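Local structure of queuine lyase ([Clostridium] spiroforme DSM 1552, 6P78) at residues K233-R236 with K237-Y240; E194-T197 with K198-H202; I222-F225 with D226-H230; Q182-T185 with K186-R190; I165-I168 with L169-F172. The protein probably cleaves a C-N bond of queuine by radical chemistry, using S-adenosylmethionine and a [4Fe-4S] cluster. One frame throughout, in Å; residues are numbered along the deposited sequence.

Contact 1. Residues K233-R236 with K237-Y240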
# COMPACT_ATOMS: atom_id res chain seq x y z
N LYS A 233 17.19 1.00 4.33
CA LYS A 233 16.44 0.37 5.41
C LYS A 233 16.20 1.34 6.56
O LYS A 233 15.15 1.30 7.21
CB LYS A 233 17.17 -0.87 5.92
CG LYS A 233 17.29 -1.97 4.89
CD LYS A 233 18.07 -3.14 5.46
CE LYS A 233 18.40 -4.16 4.37
NZ LYS A 233 19.37 -5.15 4.90
N ASN A 234 17.17 2.22 6.82
CA ASN A 234 17.12 3.12 7.96
C ASN A 234 16.70 4.54 7.59
O ASN A 234 16.81 5.45 8.42
CB ASN A 234 18.48 3.16 8.65
CG ASN A 234 18.81 1.86 9.32
OD1 ASN A 234 17.98 1.28 10.02
ND2 ASN A 234 20.02 1.36 9.08
N ASN A 235 16.25 4.76 6.35
CA ASN A 235 15.79 6.07 5.92
C ASN A 235 14.41 6.35 6.52
O ASN A 235 13.45 5.62 6.26
CB ASN A 235 15.74 6.13 4.39
CG ASN A 235 15.38 7.51 3.87
OD1 ASN A 235 14.47 8.17 4.38
ND2 ASN A 235 16.09 7.96 2.82
N ARG A 236 14.34 7.41 7.34
CA ARG A 236 13.12 7.74 8.09
C ARG A 236 11.89 7.90 7.21
O ARG A 236 10.76 7.73 7.68
CB ARG A 236 13.35 9.03 8.87
CG ARG A 236 12.33 9.32 9.94
CD ARG A 236 12.97 9.18 11.32
NE ARG A 236 12.01 9.26 12.42
CZ ARG A 236 11.81 8.29 13.31
NH1 ARG A 236 12.50 7.16 13.23
NH2 ARG A 236 10.93 8.47 14.28
N LYS A 237 12.07 8.28 5.94
CA LYS A 237 10.92 8.63 5.11
C LYS A 237 10.20 7.42 4.54
O LYS A 237 9.03 7.54 4.15
CB LYS A 237 11.35 9.53 3.95
CG LYS A 237 11.96 10.85 4.42
CD LYS A 237 12.62 11.60 3.27
CE LYS A 237 11.64 11.88 2.16
NZ LYS A 237 12.20 12.88 1.20
N TYR A 238 10.87 6.28 4.44
CA TYR A 238 10.42 5.18 3.59
C TYR A 238 10.35 3.91 4.42
O TYR A 238 11.28 3.61 5.17
CB TYR A 238 11.37 4.98 2.39
CG TYR A 238 11.59 6.26 1.60
CD1 TYR A 238 10.52 6.91 1.01
CD2 TYR A 238 12.85 6.84 1.50
CE1 TYR A 238 10.68 8.08 0.33
CE2 TYR A 238 13.03 8.03 0.79
CZ TYR A 238 11.95 8.64 0.21
OH TYR A 238 12.10 9.81 -0.47
N ASP A 239 9.23 3.20 4.33
CA ASP A 239 9.10 1.93 5.03
C ASP A 239 9.73 0.84 4.19
O ASP A 239 9.55 0.80 2.97
CB ASP A 239 7.63 1.61 5.30
CG ASP A 239 7.00 2.59 6.28
OD1 ASP A 239 7.60 2.85 7.35
OD2 ASP A 239 5.91 3.13 5.96
N TYR A 240 10.44 -0.07 4.83
CA TYR A 240 11.16 -1.10 4.10
C TYR A 240 10.68 -2.46 4.59
O TYR A 240 10.76 -2.74 5.79
CB TYR A 240 12.67 -0.92 4.30
CG TYR A 240 13.59 -1.78 3.45
CD1 TYR A 240 13.70 -3.15 3.67
CD2 TYR A 240 14.39 -1.20 2.47
CE1 TYR A 240 14.56 -3.93 2.90
CE2 TYR A 240 15.26 -1.97 1.71
CZ TYR A 240 15.34 -3.34 1.93
OH TYR A 240 16.21 -4.10 1.17
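A type I beta turn from N235 to Y238, reinforced by an Asx turn, reverses the chain between helix 230-233 and strand 238-241. The backbone bond of the turn runs from Y238 N to N235 O at 3.2 Å. The side-chain bond is the shorter one: K237 N gives its hydrogen to N235 OD1 at 2.9 Å, in the plane of the amide carbonyl. What brings OD1 there is the first torsion of N235, with CG anti to the backbone N (chi1 -175°). The same amide packs obliquely on the Y238 ring, N235 CG lying 3.5 Å from Y238 CD2 with the two planes 50° apart; the tyrosine hydroxyl has its partner in F200.

The two arms of the reversal meet again further on, through K233 and Y240. K233 CG sits over the centre of the Y240 ring, 3.6 Å from its centroid and 5° off the normal, a nearly axial CH-pi contact. Beyond CG the lysine chain runs extended across the face, so that K233 CE passes 3.9 Å from Y240 OH, and NZ travels on to a salt bridge with D226 OD1 and a hydrogen bond with H230 ND1. K32 NZ bonds to K233 O and N235 O on one arm and to Y238 O on the other, tying the two arms together. The Asx turn and the type I beta turn together make the reversal that leads from helix 230-233 into strand 238-241, the neighbour of strand 203-207 in the parallel sheet.

Contact 2. Residues E194-T197 with K198-H202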
# COMPACT_ATOMS: atom_id res chain seq x y z
N GLU A 194 16.12 6.49 -7.34
CA GLU A 194 16.40 7.89 -7.64
C GLU A 194 15.11 8.71 -7.67
O GLU A 194 15.06 9.83 -7.16
CB GLU A 194 17.13 8.03 -8.98
CG GLU A 194 18.59 7.58 -8.95
CD GLU A 194 19.18 7.43 -10.36
OE1 GLU A 194 20.28 6.84 -10.47
OE2 GLU A 194 18.54 7.90 -11.33
N ILE A 195 14.08 8.17 -8.32
CA ILE A 195 12.83 8.90 -8.46
C ILE A 195 12.13 8.99 -7.10
O ILE A 195 11.66 10.06 -6.70
CB ILE A 195 11.92 8.20 -9.49
CG1 ILE A 195 12.42 8.46 -10.91
CG2 ILE A 195 10.48 8.67 -9.34
CD1 ILE A 195 11.85 7.44 -11.91
N LEU A 196 12.08 7.88 -6.37
CA LEU A 196 11.46 7.89 -5.05
C LEU A 196 12.08 8.96 -4.16
O LEU A 196 11.37 9.79 -3.55
CB LEU A 196 11.64 6.51 -4.40
CG LEU A 196 11.09 6.42 -2.96
CD1 LEU A 196 9.57 6.48 -3.00
CD2 LEU A 196 11.58 5.15 -2.31
N THR A 197 13.42 8.98 -4.10
CA THR A 197 14.09 9.86 -3.15
C THR A 197 14.05 11.32 -3.61
O THR A 197 14.10 12.24 -2.78
CB THR A 197 15.54 9.41 -2.91
OG1 THR A 197 16.30 9.46 -4.13
CG2 THR A 197 15.57 7.98 -2.35
N LYS A 198 13.94 11.57 -4.92
CA LYS A 198 13.90 12.96 -5.36
C LYS A 198 12.52 13.58 -5.17
O LYS A 198 12.40 14.76 -4.79
CB LYS A 198 14.31 13.08 -6.84
CG LYS A 198 14.06 14.47 -7.42
CD LYS A 198 14.61 14.60 -8.84
CE LYS A 198 14.10 15.87 -9.51
NZ LYS A 198 14.69 16.00 -10.87
N TYR A 199 11.46 12.82 -5.43
CA TYR A 199 10.13 13.39 -5.62
C TYR A 199 9.17 13.16 -4.46
O TYR A 199 8.20 13.91 -4.32
CB TYR A 199 9.46 12.79 -6.87
CG TYR A 199 10.01 13.28 -8.18
CD1 TYR A 199 9.60 14.50 -8.70
CD2 TYR A 199 10.93 12.53 -8.91
CE1 TYR A 199 10.09 14.95 -9.93
CE2 TYR A 199 11.42 12.97 -10.12
CZ TYR A 199 11.00 14.18 -10.62
OH TYR A 199 11.50 14.61 -11.83
N PHE A 200 9.38 12.13 -3.65
CA PHE A 200 8.33 11.69 -2.74
C PHE A 200 8.76 11.80 -1.30
O PHE A 200 9.92 11.53 -0.97
CB PHE A 200 7.91 10.27 -3.05
CG PHE A 200 7.24 10.12 -4.39
CD1 PHE A 200 5.87 10.29 -4.51
CD2 PHE A 200 7.98 9.84 -5.53
CE1 PHE A 200 5.24 10.16 -5.77
CE2 PHE A 200 7.36 9.71 -6.75
CZ PHE A 200 6.00 9.87 -6.87
N ASP A 201 7.81 12.16 -0.44
CA ASP A 201 8.07 12.31 0.99
C ASP A 201 7.75 11.06 1.81
O ASP A 201 8.08 11.01 3.00
CB ASP A 201 7.26 13.48 1.53
CG ASP A 201 7.80 14.81 1.04
OD1 ASP A 201 9.04 14.94 0.88
OD2 ASP A 201 6.98 15.73 0.82
N HIS A 202 7.09 10.08 1.22
CA HIS A 202 6.89 8.78 1.84
C HIS A 202 6.91 7.76 0.72
O HIS A 202 6.83 8.10 -0.46
CB HIS A 202 5.58 8.69 2.63
CG HIS A 202 5.41 7.39 3.36
ND1 HIS A 202 4.50 6.42 2.96
CD2 HIS A 202 6.03 6.87 4.45
CE1 HIS A 202 4.59 5.37 3.75
NE2 HIS A 202 5.50 5.62 4.67
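L196 and F200 join across the last turn of helix 186-199, the exit of the helix in the beta-alpha-beta unit of strand 178-179, helix 186-199 and strand 203-207. Three regular backbone bonds close it: K198 N to E194 O at 3.0 Å, Y199 N to I195 O at 3.0 Å, and F200 N to L196 O at 3.1 Å. I195 O has a further, weak donor in K198 N, and the Y199 ring turns its edge to the same oxygen, I195 O lying near the ring plane and 3.4 Å from Y199 CD2. F200 is the first residue to leave helical backbone angles, yet its N-H is still claimed by L196 O.

The side chains fill in around this frame. I195 CG2, anti to the backbone N, reaches Y199 CD2 at 3.9 Å and F200 CE2 at 4.2 Å, while L196 CD1 lies 4.1 Å from F200 CB, those two side chains crossing at about a right angle. The hydroxyl of T197 bonds to I193 O, one turn back in the helix.

Past the helix, F200 O accepts from Y238 OH and, weakly, from K237 NZ. Both ring nitrogens of H202 are engaged, ND1 with S174 OG and NE2 with D239 OD2, which would fix the rotation of its imidazole. This suggests that side chains from other parts of the fold hold F200 O and the H202 ring once the helical bonds have ended.

Contact 3. Residues I222-F225 with D226-H230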
# COMPACT_ATOMS: atom_id res chain seq x y z
N ILE A 222 18.00 -9.39 -5.70
CA ILE A 222 17.63 -9.13 -4.32
C ILE A 222 18.88 -9.11 -3.45
O ILE A 222 19.04 -8.23 -2.59
CB ILE A 222 16.62 -10.17 -3.83
CG1 ILE A 222 15.29 -10.00 -4.57
CG2 ILE A 222 16.41 -10.08 -2.28
CD1 ILE A 222 14.27 -11.09 -4.25
N LYS A 223 19.80 -10.05 -3.69
CA LYS A 223 21.07 -10.06 -2.97
C LYS A 223 21.81 -8.75 -3.19
O LYS A 223 22.39 -8.17 -2.26
CB LYS A 223 21.91 -11.25 -3.43
CG LYS A 223 23.21 -11.46 -2.68
CD LYS A 223 23.86 -12.77 -3.16
CE LYS A 223 25.23 -12.99 -2.57
NZ LYS A 223 25.10 -13.39 -1.14
N TRP A 224 21.83 -8.28 -4.43
CA TRP A 224 22.56 -7.05 -4.73
C TRP A 224 21.90 -5.86 -4.04
O TRP A 224 22.57 -5.03 -3.42
CB TRP A 224 22.62 -6.84 -6.24
CG TRP A 224 22.87 -5.42 -6.65
CD1 TRP A 224 24.09 -4.80 -6.73
CD2 TRP A 224 21.90 -4.45 -7.07
NE1 TRP A 224 23.93 -3.51 -7.15
CE2 TRP A 224 22.60 -3.27 -7.38
CE3 TRP A 224 20.51 -4.47 -7.23
CZ2 TRP A 224 21.96 -2.11 -7.82
CZ3 TRP A 224 19.87 -3.32 -7.67
CH2 TRP A 224 20.59 -2.15 -7.95
N PHE A 225 20.57 -5.79 -4.12
CA PHE A 225 19.85 -4.67 -3.54
C PHE A 225 20.02 -4.64 -2.03
O PHE A 225 20.24 -3.57 -1.44
CB PHE A 225 18.37 -4.76 -3.93
CG PHE A 225 17.57 -3.56 -3.52
CD1 PHE A 225 17.59 -2.41 -4.28
CD2 PHE A 225 16.79 -3.59 -2.38
CE1 PHE A 225 16.84 -1.30 -3.92
CE2 PHE A 225 16.05 -2.48 -2.00
CZ PHE A 225 16.08 -1.33 -2.78
N ASP A 226 20.01 -5.81 -1.40
CA ASP A 226 20.13 -5.85 0.06
C ASP A 226 21.44 -5.24 0.53
O ASP A 226 21.48 -4.59 1.58
CB ASP A 226 19.99 -7.29 0.55
CG ASP A 226 20.10 -7.39 2.04
OD1 ASP A 226 19.22 -6.83 2.72
OD2 ASP A 226 21.07 -8.01 2.52
N GLU A 227 22.52 -5.41 -0.23
CA GLU A 227 23.79 -4.82 0.18
C GLU A 227 23.95 -3.39 -0.33
O GLU A 227 24.41 -2.52 0.42
CB GLU A 227 24.96 -5.69 -0.30
CG GLU A 227 25.06 -5.84 -1.81
CD GLU A 227 25.97 -7.00 -2.25
OE1 GLU A 227 25.82 -7.47 -3.40
OE2 GLU A 227 26.82 -7.42 -1.44
N GLU A 228 23.54 -3.13 -1.57
CA GLU A 228 23.81 -1.83 -2.18
C GLU A 228 22.92 -0.73 -1.61
O GLU A 228 23.36 0.42 -1.48
CB GLU A 228 23.63 -1.91 -3.69
CG GLU A 228 23.68 -0.57 -4.41
CD GLU A 228 25.09 -0.12 -4.75
OE1 GLU A 228 26.05 -0.60 -4.10
OE2 GLU A 228 25.25 0.72 -5.67
N TYR A 229 21.68 -1.06 -1.26
CA TYR A 229 20.72 -0.10 -0.73
C TYR A 229 20.44 -0.33 0.75
O TYR A 229 19.35 -0.05 1.24
CB TYR A 229 19.44 -0.12 -1.56
CG TYR A 229 19.68 0.53 -2.90
CD1 TYR A 229 20.24 -0.19 -3.95
CD2 TYR A 229 19.45 1.89 -3.10
CE1 TYR A 229 20.52 0.41 -5.16
CE2 TYR A 229 19.73 2.51 -4.32
CZ TYR A 229 20.25 1.76 -5.35
OH TYR A 229 20.56 2.35 -6.57
N HIS A 230 21.46 -0.80 1.49
CA HIS A 230 21.30 -1.02 2.92
C HIS A 230 20.92 0.26 3.65
O HIS A 230 20.15 0.23 4.62
CB HIS A 230 22.58 -1.61 3.49
CG HIS A 230 22.48 -1.99 4.94
ND1 HIS A 230 21.69 -3.03 5.38
CD2 HIS A 230 23.03 -1.44 6.04
CE1 HIS A 230 21.79 -3.13 6.69
NE2 HIS A 230 22.59 -2.17 7.12
O HOH W 1 22.59 -9.25 0.37
O HOH W 2 25.48 -0.59 -7.84
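Y229 meets two aromatic residues of one helix end in two different ways, W224 by its edge and F225 nearly in parallel. Toward W224 the tyrosine turns its edge to the indole face in an offset edge-to-face (T-shaped) pair, the six-membered ring and the phenol ring having centroids 5.7 Å apart and planes at 74°. The closest atoms are Y229 CE1 and W224 CH2 at 3.8 Å. Toward F225 the planes differ by only 16°, but the rings are slid apart and barely overlap: F225 CD1 and Y229 CD1 come within 3.5 Å. Y229 CB lies over one face of F225, toward the rim and 3.8 Å from the ring centroid, a CH-pi contact. Y229 CG stands anti to its own carbonyl carbon (chi1 -73°), which turns the phenol back beside the preceding turn.

On the indole, E228 CB lies over the five-membered ring, 4.1 Å from its centroid, and a water accepts a weak bond from W224 NE1. A second water bridges K223 O and D226 OD2, the aspartate's OD1 being taken by K233. The helical bonds E228 N to W224 O (2.8 Å) and Y229 N to F225 O (2.9 Å) fix the spacing of the residues that carry these side chains; Y229 is the first residue to leave helical angles.

The aromatic cluster faces helix 186-199, with W224 and F225 on I189, Y229 on R190 and I193, and K186 in a cation-pi contact with W224. F225 and I222 also pack on strand 203-207, through I205 and I207 for the former and I207 for the latter.

Contact 4. Residues Q182-T185 with K186-R190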
# COMPACT_ATOMS: atom_id res chain seq x y z
N GLN A 182 12.04 -11.17 -11.58
CA GLN A 182 12.68 -11.57 -12.84
C GLN A 182 12.24 -10.66 -13.97
O GLN A 182 11.05 -10.42 -14.18
CB GLN A 182 12.32 -13.02 -13.17
CG GLN A 182 12.95 -14.04 -12.26
CD GLN A 182 12.63 -15.44 -12.72
OE1 GLN A 182 11.57 -15.69 -13.33
NE2 GLN A 182 13.54 -16.37 -12.46
N GLY A 183 13.21 -10.15 -14.73
CA GLY A 183 12.93 -9.18 -15.75
C GLY A 183 13.34 -7.77 -15.37
O GLY A 183 13.50 -6.92 -16.27
N GLN A 184 13.50 -7.49 -14.08
CA GLN A 184 14.10 -6.24 -13.66
C GLN A 184 15.61 -6.25 -13.92
O GLN A 184 16.22 -7.29 -14.15
CB GLN A 184 13.84 -6.00 -12.17
CG GLN A 184 12.41 -5.69 -11.89
CD GLN A 184 12.23 -5.23 -10.45
OE1 GLN A 184 12.68 -5.89 -9.53
NE2 GLN A 184 11.60 -4.07 -10.27
N THR A 185 16.20 -5.05 -13.89
CA THR A 185 17.65 -4.88 -14.01
C THR A 185 18.12 -3.98 -12.88
O THR A 185 17.33 -3.27 -12.25
CB THR A 185 18.03 -4.21 -15.33
OG1 THR A 185 17.42 -2.92 -15.36
CG2 THR A 185 17.54 -5.04 -16.53
N LYS A 186 19.45 -3.96 -12.66
CA LYS A 186 20.00 -2.99 -11.72
C LYS A 186 19.66 -1.56 -12.12
O LYS A 186 19.32 -0.73 -11.27
CB LYS A 186 21.52 -3.15 -11.62
CG LYS A 186 21.93 -4.38 -10.87
CD LYS A 186 23.45 -4.48 -10.76
CE LYS A 186 23.86 -5.78 -10.07
NZ LYS A 186 25.12 -6.33 -10.64
N GLU A 187 19.76 -1.25 -13.41
CA GLU A 187 19.47 0.10 -13.88
C GLU A 187 18.02 0.47 -13.58
O GLU A 187 17.72 1.62 -13.22
CB GLU A 187 19.75 0.20 -15.38
CG GLU A 187 21.26 0.16 -15.71
CD GLU A 187 21.86 -1.25 -15.80
OE1 GLU A 187 21.11 -2.27 -15.77
OE2 GLU A 187 23.11 -1.33 -15.91
N MET A 188 17.11 -0.48 -13.72
CA MET A 188 15.71 -0.17 -13.48
C MET A 188 15.47 0.14 -12.01
O MET A 188 14.80 1.12 -11.67
CB MET A 188 14.84 -1.36 -13.92
CG MET A 188 13.36 -1.06 -13.91
SD MET A 188 12.42 -2.59 -14.22
CE MET A 188 12.92 -3.01 -15.87
N ILE A 189 16.06 -0.67 -11.14
CA ILE A 189 15.88 -0.48 -9.70
C ILE A 189 16.56 0.80 -9.23
O ILE A 189 16.00 1.57 -8.44
CB ILE A 189 16.42 -1.72 -8.97
CG1 ILE A 189 15.53 -2.92 -9.31
CG2 ILE A 189 16.50 -1.51 -7.45
CD1 ILE A 189 16.11 -4.25 -8.94
N ARG A 190 17.78 1.05 -9.73
CA ARG A 190 18.49 2.29 -9.42
C ARG A 190 17.63 3.50 -9.75
O ARG A 190 17.54 4.44 -8.95
CB ARG A 190 19.80 2.37 -10.20
CG ARG A 190 20.89 1.44 -9.72
CD ARG A 190 22.19 1.70 -10.50
NE ARG A 190 23.28 0.85 -10.03
CZ ARG A 190 23.93 -0.01 -10.79
NH1 ARG A 190 24.91 -0.74 -10.28
NH2 ARG A 190 23.62 -0.13 -12.08
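With chi1 at 62°, T185 places OG1 between its backbone N and its carbonyl carbon, and from there the oxygen faces M188 N. A second set of torsions acts from the helix: in M188 chi1 and chi2, both near anti, carry SD to Q184, and the bend at chi3 (-64°) turns CE toward G183 O. M188 N donates to T185 OG1 at 3.0 Å with an angle of 150° at the hydrogen. M188 SD lies 3.9 Å from Q184 CG, the two side chains crossing at about a right angle, and M188 CE is 4.0 Å from G183 O.

This is an N-cap: T185 stands just before helix 186-199, and its side chain satisfies the N-H of M188, which has no preceding turn of helix to bond to. The regular pattern begins at once, since I189 N donates to T185 O at 3.1 Å. That oxygen is also covered by the isoleucine side chain, with I189 CG1 3.5 Å from T185 O. E187 OE1 folds back to 3.7 Å from T185 CB.

Q184 ties the loop to itself and to the helix: its OE1 accepts from G180 N and I181 N and touches I189 CD1 at 3.8 Å. M151 of helix 149-155 packs on both Q184 and M188, and L221 of helix 219-228 touches Q184 and K186.

Contact 5. Residues I165-I168 with L169-F172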
# COMPACT_ATOMS: atom_id res chain seq x y z
N ILE A 165 6.10 12.58 -13.61
CA ILE A 165 6.05 12.16 -12.21
C ILE A 165 5.15 13.09 -11.41
O ILE A 165 4.41 12.66 -10.52
CB ILE A 165 7.47 12.09 -11.60
CG1 ILE A 165 8.35 11.11 -12.37
CG2 ILE A 165 7.40 11.70 -10.13
CD1 ILE A 165 7.87 9.70 -12.30
N GLU A 166 5.22 14.40 -11.72
CA GLU A 166 4.41 15.38 -11.00
C GLU A 166 2.92 15.09 -11.10
O GLU A 166 2.17 15.46 -10.19
CB GLU A 166 4.73 16.78 -11.53
CG GLU A 166 6.11 17.29 -11.11
CD GLU A 166 7.23 16.93 -12.09
OE1 GLU A 166 7.01 16.10 -13.00
OE2 GLU A 166 8.35 17.49 -11.94
N GLU A 167 2.49 14.39 -12.16
CA GLU A 167 1.08 14.00 -12.26
C GLU A 167 0.67 13.10 -11.11
O GLU A 167 -0.46 13.21 -10.61
CB GLU A 167 0.80 13.31 -13.60
CG GLU A 167 0.66 14.30 -14.74
CD GLU A 167 0.29 13.64 -16.07
OE1 GLU A 167 0.17 12.39 -16.12
OE2 GLU A 167 0.12 14.40 -17.05
N ILE A 168 1.55 12.17 -10.70
CA ILE A 168 1.25 11.29 -9.58
C ILE A 168 1.02 12.12 -8.32
O ILE A 168 0.09 11.86 -7.54
CB ILE A 168 2.40 10.29 -9.36
CG1 ILE A 168 2.58 9.41 -10.58
CG2 ILE A 168 2.14 9.43 -8.11
CD1 ILE A 168 3.95 8.76 -10.59
N LEU A 169 1.91 13.09 -8.08
CA LEU A 169 1.89 13.88 -6.87
C LEU A 169 0.69 14.79 -6.77
O LEU A 169 0.42 15.29 -5.66
CB LEU A 169 3.15 14.72 -6.76
CG LEU A 169 4.38 13.91 -6.38
CD1 LEU A 169 5.63 14.68 -6.75
CD2 LEU A 169 4.32 13.65 -4.88
N GLU A 170 -0.05 15.01 -7.86
CA GLU A 170 -1.27 15.80 -7.75
C GLU A 170 -2.22 15.20 -6.71
O GLU A 170 -2.96 15.94 -6.06
CB GLU A 170 -1.97 15.90 -9.11
CG GLU A 170 -1.27 16.84 -10.07
CD GLU A 170 -1.66 16.62 -11.52
OE1 GLU A 170 -2.58 15.82 -11.79
OE2 GLU A 170 -1.02 17.24 -12.40
N ASP A 171 -2.21 13.88 -6.55
CA ASP A 171 -3.20 13.25 -5.68
C ASP A 171 -2.65 12.12 -4.82
O ASP A 171 -3.32 11.75 -3.85
CB ASP A 171 -4.36 12.70 -6.51
CG ASP A 171 -5.23 13.80 -7.12
OD1 ASP A 171 -5.99 14.48 -6.36
OD2 ASP A 171 -5.13 13.99 -8.36
N PHE A 172 -1.49 11.55 -5.14
CA PHE A 172 -0.91 10.46 -4.39
C PHE A 172 0.35 10.93 -3.69
O PHE A 172 1.08 11.78 -4.20
CB PHE A 172 -0.59 9.26 -5.28
CG PHE A 172 -1.79 8.66 -5.91
CD1 PHE A 172 -2.56 7.73 -5.23
CD2 PHE A 172 -2.19 9.05 -7.18
CE1 PHE A 172 -3.69 7.18 -5.82
CE2 PHE A 172 -3.32 8.50 -7.77
CZ PHE A 172 -4.08 7.57 -7.09
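I168 and F172 make the firm side of this helix end, and the glutamates E166, E167 and E170 its looser one. I168 O accepts two backbone hydrogens. F172 N approaches at 2.9 Å with a C=O...donor angle of 163°; D171 N, at 3.2 Å, comes from above the carbonyl plane, 41° out of it. The phenyl group closes on the same oxygen, turning its edge to it with F172 CD2 3.6 Å from I168 O. I168 CG2, anti to the backbone N, meets F172 CB at 3.9 Å, and the two side chains cross at about a right angle.

On the exposed side the bonding is slack. E170 N divides its hydrogen between E166 O at 3.2 Å and E167 O at 3.3 Å, and both bonds are weak. The side chains of E167 and E170 run side by side with their OE2 atoms 5.6 Å apart, like charges that would probably repel mildly. The salt bridge of K124 NZ with E170 OE1 probably offsets this; K124 also bonds to E167 O, and E167 OE1 accepts from D163 N.

Helix 165-169 lies against the end of helix 186-199, with I165 on I195 and Y199 and L169 on F200 just beyond. The buried F172 side chain meets the Y121 ring and touches T142, and lies about 7 Å from the bound S-adenosylmethionine, before the loop runs on to strand 178-179.

Along the chain the order is contact 5, contact 4, contact 2, contact 3, contact 1. Contacts 4 and 2 mark the beginning and end of helix 186-199, about 17 Å apart centre to centre. Contact 5 lies about 12 Å from contact 2, between centres, and touches it through I165 and L169; contact 3 lies as far from contact 4, across the packing of helix 186-199 with 219-228. Contact 1 touches contact 2 through Y238 and D239 and contact 3 through K233 and Y240. The centres of contacts 3 and 5 are about 28 Å apart. Contacts 1 to 4 cluster about helix 186-199 and strands 203-207 and 238-241, with contact 5 packed on the helix's C-terminal end, in the part of the chain that includes the S-adenosylmethionine-binding N206 and R209.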